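Local coordinates for aminopeptidase (Aneurinibacillus sp. AM-1, PDB 5IB9), which probably removes amino acids from the N-termini of peptides as a zinc-dependent aminopeptidase carrying a protease-associated domain, at residues K320-D325 against L405-I410; N133-G138 against S162-V167. All blocks are in the same frame, centred on the assembly; numbering follows the deposited sequence.

Contact 1 of 2, residues K320-D325 against L405-I410; sequences KNRVTD and LVIEPI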
# COMPACT_ATOMS: atom_id res chain seq x y z
N LYS A 320 -1.48 -29.01 4.09
CA LYS A 320 -0.00 -29.18 4.02
C LYS A 320 0.64 -28.43 2.86
O LYS A 320 0.03 -28.30 1.78
CB LYS A 320 0.40 -30.64 3.87
CG LYS A 320 -0.09 -31.48 5.01
CD LYS A 320 0.37 -32.94 4.74
CE LYS A 320 0.11 -33.74 6.05
NZ LYS A 320 -0.03 -35.16 5.61
N ASN A 321 1.89 -27.96 3.02
CA ASN A 321 2.59 -27.38 1.88
C ASN A 321 4.06 -27.66 1.99
O ASN A 321 4.47 -28.44 2.88
CB ASN A 321 2.32 -25.88 1.72
CG ASN A 321 2.69 -25.10 2.97
OD1 ASN A 321 3.74 -25.35 3.52
ND2 ASN A 321 1.82 -24.15 3.42
N ARG A 322 4.90 -27.14 1.12
CA ARG A 322 6.30 -27.50 1.18
C ARG A 322 6.96 -27.12 2.52
O ARG A 322 7.81 -27.80 2.99
CB ARG A 322 7.03 -26.87 0.01
CG ARG A 322 8.58 -27.22 -0.03
CD ARG A 322 9.33 -26.55 -1.14
NE ARG A 322 8.85 -26.96 -2.44
CZ ARG A 322 8.13 -26.21 -3.24
NH1 ARG A 322 7.78 -25.00 -2.91
NH2 ARG A 322 7.75 -26.72 -4.35
N VAL A 323 6.49 -26.03 3.11
CA VAL A 323 7.14 -25.62 4.38
C VAL A 323 6.74 -26.64 5.48
O VAL A 323 7.57 -27.02 6.33
CB VAL A 323 6.66 -24.20 4.77
CG1 VAL A 323 7.16 -23.79 6.19
CG2 VAL A 323 7.22 -23.20 3.81
N THR A 324 5.47 -27.03 5.56
CA THR A 324 5.10 -28.01 6.59
C THR A 324 5.74 -29.36 6.26
O THR A 324 6.10 -30.11 7.23
CB THR A 324 3.61 -28.19 6.86
OG1 THR A 324 2.98 -28.73 5.66
CG2 THR A 324 2.99 -26.85 7.22
N ASP A 325 5.95 -29.71 4.99
CA ASP A 325 6.67 -30.97 4.69
C ASP A 325 8.09 -30.94 5.21
O ASP A 325 8.62 -31.95 5.75
CB ASP A 325 6.66 -31.24 3.17
CG ASP A 325 5.34 -31.63 2.64
OD1 ASP A 325 4.44 -32.04 3.35
OD2 ASP A 325 5.21 -31.55 1.38
N LEU A 405 17.03 -30.72 -3.84
CA LEU A 405 16.15 -30.98 -2.70
C LEU A 405 15.47 -32.32 -2.93
O LEU A 405 14.86 -32.53 -4.05
CB LEU A 405 15.11 -29.85 -2.69
CG LEU A 405 13.91 -29.96 -1.72
CD1 LEU A 405 14.34 -30.14 -0.21
CD2 LEU A 405 13.04 -28.72 -1.82
N VAL A 406 15.43 -33.15 -1.91
CA VAL A 406 14.66 -34.38 -1.81
C VAL A 406 13.88 -34.34 -0.51
O VAL A 406 14.46 -34.09 0.57
CB VAL A 406 15.62 -35.61 -1.77
CG1 VAL A 406 14.83 -36.88 -1.62
CG2 VAL A 406 16.48 -35.67 -3.08
N ILE A 407 12.55 -34.52 -0.57
CA ILE A 407 11.78 -34.71 0.67
C ILE A 407 11.24 -36.14 0.60
O ILE A 407 10.75 -36.58 -0.45
CB ILE A 407 10.67 -33.66 0.81
CG1 ILE A 407 11.25 -32.26 0.59
CG2 ILE A 407 10.00 -33.83 2.22
CD1 ILE A 407 10.14 -31.17 0.67
N GLU A 408 11.47 -36.92 1.64
CA GLU A 408 11.00 -38.26 1.68
C GLU A 408 9.61 -38.23 2.25
O GLU A 408 9.27 -37.33 3.03
CB GLU A 408 11.94 -39.09 2.52
CG GLU A 408 13.25 -39.31 1.77
CD GLU A 408 13.80 -40.71 1.99
OE1 GLU A 408 13.03 -41.63 2.44
OE2 GLU A 408 14.99 -40.90 1.70
N PRO A 409 8.77 -39.16 1.81
CA PRO A 409 7.41 -39.12 2.31
C PRO A 409 7.38 -39.28 3.85
O PRO A 409 8.18 -40.02 4.44
CB PRO A 409 6.76 -40.36 1.63
CG PRO A 409 7.68 -40.73 0.49
CD PRO A 409 9.03 -40.37 0.98
N ILE A 410 6.49 -38.55 4.50
CA ILE A 410 6.37 -38.63 5.95
C ILE A 410 4.92 -38.28 6.30
O ILE A 410 4.38 -37.30 5.77
CB ILE A 410 7.37 -37.57 6.59
CG1 ILE A 410 7.15 -37.28 8.07
CG2 ILE A 410 7.21 -36.23 5.91
CD1 ILE A 410 8.26 -36.60 8.68
O HOH W 1 2.38 -36.00 4.34
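The chain 405-410 passes the first turn of the helix that starts at Arg322, coming closest at Asp325 and Ile407, whose CA atoms are 7.5 Å apart. No direct hydrogen bond joins the two segments. Ile407 carries most of the meeting. Its CD1 rests against two helix side chains, 4.3 Å from Arg322 CG and also close to Asp325 CB. Its other branch, CG2, lies 4.2 Å from Asp325 O. In Ile407 CD1 is anti to CA (chi2 178°), which extends the branch toward the helix. Arg322 offers its methylenes alongside the tail. Its CD comes within 4.4 Å of Leu405 CD2, while its NH1 is tied to the backbone oxygen of Ile295.

Asn321 and Thr324 form a capping box at the start of this helix. Thr324 N donates to Asn321 OD1 over 3.2 Å, tilted 29° from the carbonyl plane. In return Asn321 N donates to Thr324 OG1. The contact lays the C-terminal tail, which follows helix 382-400, over the start of helix 322-334 in the M28 peptidase part of the chain. Leu405 and Ile407 also touch Leu326 and Gln398, so the tail touches both helices here. At the other end a water links the segments. It accepts from Lys320 NZ at 2.9 Å and donates to Ile410 O at 2.8 Å. Further along the tail, Tyr412 bonds through its hydroxyl to Thr324 OG1 and Asp325 OD1 and makes a cation-pi contact with Lys320.

Contact 2 of 2, residues N133-G138 against S162-V167; sequences NAAKQG and SFVAAV
Ser162 OG is gripped by two groups, hydrogen-bonded to Asp160 OD1 of its own chain and to Ser162 OG of the second subunit. The backbone carbonyl of the same Ser162 turns to the helix, where it meets the methyl of Ala135.

Ala135 CB points toward segment 162-167 and touches two groups. The first is that carbonyl, with Ser162 O 3.4 Å from Ala135 CB. No hydrogen bond crosses between the segments; the methyl simply packs against the carbonyl oxygen. The second is Val164, whose CG1 lies 3.9 Å from Ala135 CB. The valine also points toward the helix, and with CG1 anti to its carbonyl carbon (chi1 -66°) that branch is the one nearest the alanine. The two backbones approach to 6.3 Å between Ala135 CA and Val164 CA. On the helix side the approach is mainly through this single methyl, and 102 Å² is buried between the segments.

Just beyond Ala135 the helix ends in a Schellman motif. Gly138 has a positive phi of 102°, and Gly138 N donates to Ala135 O at 3.0 Å.

The contact lies at the dimer interface. Lys136 NZ bonds to the backbone oxygen of Ala161 of the second subunit. Val164 packs on Lys136 of that subunit as well.

Both segments belong to the PA domain, where the chain 162-164 runs past the end of the helix into strand 165-169. That strand pairs in parallel with strand 141-145. Val142 of strand 141-145 touches both Ala134 and Val164, so helix 127-136 and the chain leading into strand 165-169 meet beside the same neighbouring strand.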
# COMPACT_ATOMS: atom_id res chain seq x y z
N ASN A 133 -21.83 -0.56 9.00
CA ASN A 133 -23.25 -0.87 8.68
C ASN A 133 -24.22 0.02 9.47
O ASN A 133 -25.17 0.58 8.89
CB ASN A 133 -23.56 -2.35 8.90
CG ASN A 133 -22.78 -3.29 7.96
OD1 ASN A 133 -22.54 -4.46 8.31
ND2 ASN A 133 -22.31 -2.76 6.83
N ALA A 134 -23.95 0.20 10.77
CA ALA A 134 -24.76 1.08 11.65
C ALA A 134 -24.62 2.56 11.31
O ALA A 134 -25.63 3.31 11.27
CB ALA A 134 -24.41 0.80 13.14
N ALA A 135 -23.37 2.99 11.06
CA ALA A 135 -23.10 4.37 10.70
C ALA A 135 -23.74 4.75 9.35
O ALA A 135 -24.16 5.87 9.16
CB ALA A 135 -21.59 4.64 10.68
N LYS A 136 -23.84 3.80 8.43
CA LYS A 136 -24.44 4.05 7.10
C LYS A 136 -25.93 4.36 7.29
O LYS A 136 -26.53 5.06 6.46
CB LYS A 136 -24.23 2.81 6.17
CG LYS A 136 -24.60 3.01 4.68
CD LYS A 136 -23.40 3.47 3.84
CE LYS A 136 -23.81 4.08 2.49
NZ LYS A 136 -22.85 5.19 2.09
N GLN A 137 -26.51 3.87 8.41
CA GLN A 137 -27.92 4.10 8.75
C GLN A 137 -28.12 5.30 9.68
O GLN A 137 -29.24 5.62 10.03
CB GLN A 137 -28.56 2.84 9.32
CG GLN A 137 -28.49 1.66 8.36
CD GLN A 137 -29.21 1.98 7.05
OE1 GLN A 137 -30.44 1.99 6.99
NE2 GLN A 137 -28.44 2.28 5.99
N GLY A 138 -27.04 5.98 10.04
CA GLY A 138 -27.15 7.21 10.80
C GLY A 138 -26.86 7.08 12.29
O GLY A 138 -26.91 8.05 13.02
N SER A 162 -15.51 6.54 7.90
CA SER A 162 -16.86 6.00 7.84
C SER A 162 -17.34 5.60 9.23
O SER A 162 -18.55 5.55 9.47
CB SER A 162 -16.91 4.79 6.95
OG SER A 162 -16.07 5.07 5.87
N PHE A 163 -16.39 5.33 10.11
CA PHE A 163 -16.75 4.92 11.49
C PHE A 163 -17.46 5.99 12.34
O PHE A 163 -17.46 7.21 12.07
CB PHE A 163 -15.53 4.45 12.26
CG PHE A 163 -14.80 3.25 11.67
CD1 PHE A 163 -15.46 2.21 11.00
CD2 PHE A 163 -13.43 3.15 11.90
CE1 PHE A 163 -14.73 1.10 10.54
CE2 PHE A 163 -12.71 2.04 11.44
CZ PHE A 163 -13.37 1.03 10.76
N VAL A 164 -18.10 5.51 13.41
CA VAL A 164 -18.53 6.44 14.48
C VAL A 164 -18.01 5.78 15.70
O VAL A 164 -17.57 4.65 15.63
CB VAL A 164 -20.07 6.64 14.59
CG1 VAL A 164 -20.59 7.34 13.35
CG2 VAL A 164 -20.78 5.31 14.84
N ALA A 165 -18.07 6.47 16.85
CA ALA A 165 -17.47 5.92 18.05
C ALA A 165 -18.00 4.51 18.34
O ALA A 165 -19.20 4.24 18.15
CB ALA A 165 -17.71 6.88 19.26
N ALA A 166 -17.13 3.62 18.80
CA ALA A 166 -17.46 2.24 19.01
C ALA A 166 -16.83 1.82 20.32
O ALA A 166 -15.62 2.04 20.52
CB ALA A 166 -16.93 1.39 17.86
N VAL A 167 -17.64 1.25 21.23
CA VAL A 167 -17.14 0.80 22.53
C VAL A 167 -17.65 -0.59 22.79
O VAL A 167 -18.75 -0.95 22.38
CB VAL A 167 -17.56 1.73 23.68
CG1 VAL A 167 -17.15 3.14 23.40
CG2 VAL A 167 -19.10 1.70 23.87

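How the contacts relate
Both contacts are at the surface, on opposite sides of the chain's centre. Their centres are 47 Å apart and their nearest atoms about 30 Å. They share no element. Contact 1 is in the peptidase part and packs a late tail against the start of a helix. Contact 2 is in the PA domain and sets the last turn of a helix against the chain entering a strand. Contact 1 is broader, mixing long aliphatic chains with a bridging water. Contact 2 is small and rests on one methyl. Its Ser162 and Lys136 make hydrogen bonds to the second subunit, whereas no other protein chain of the assembly touches contact 1. Neither lies at an annotated zinc or inhibitor site.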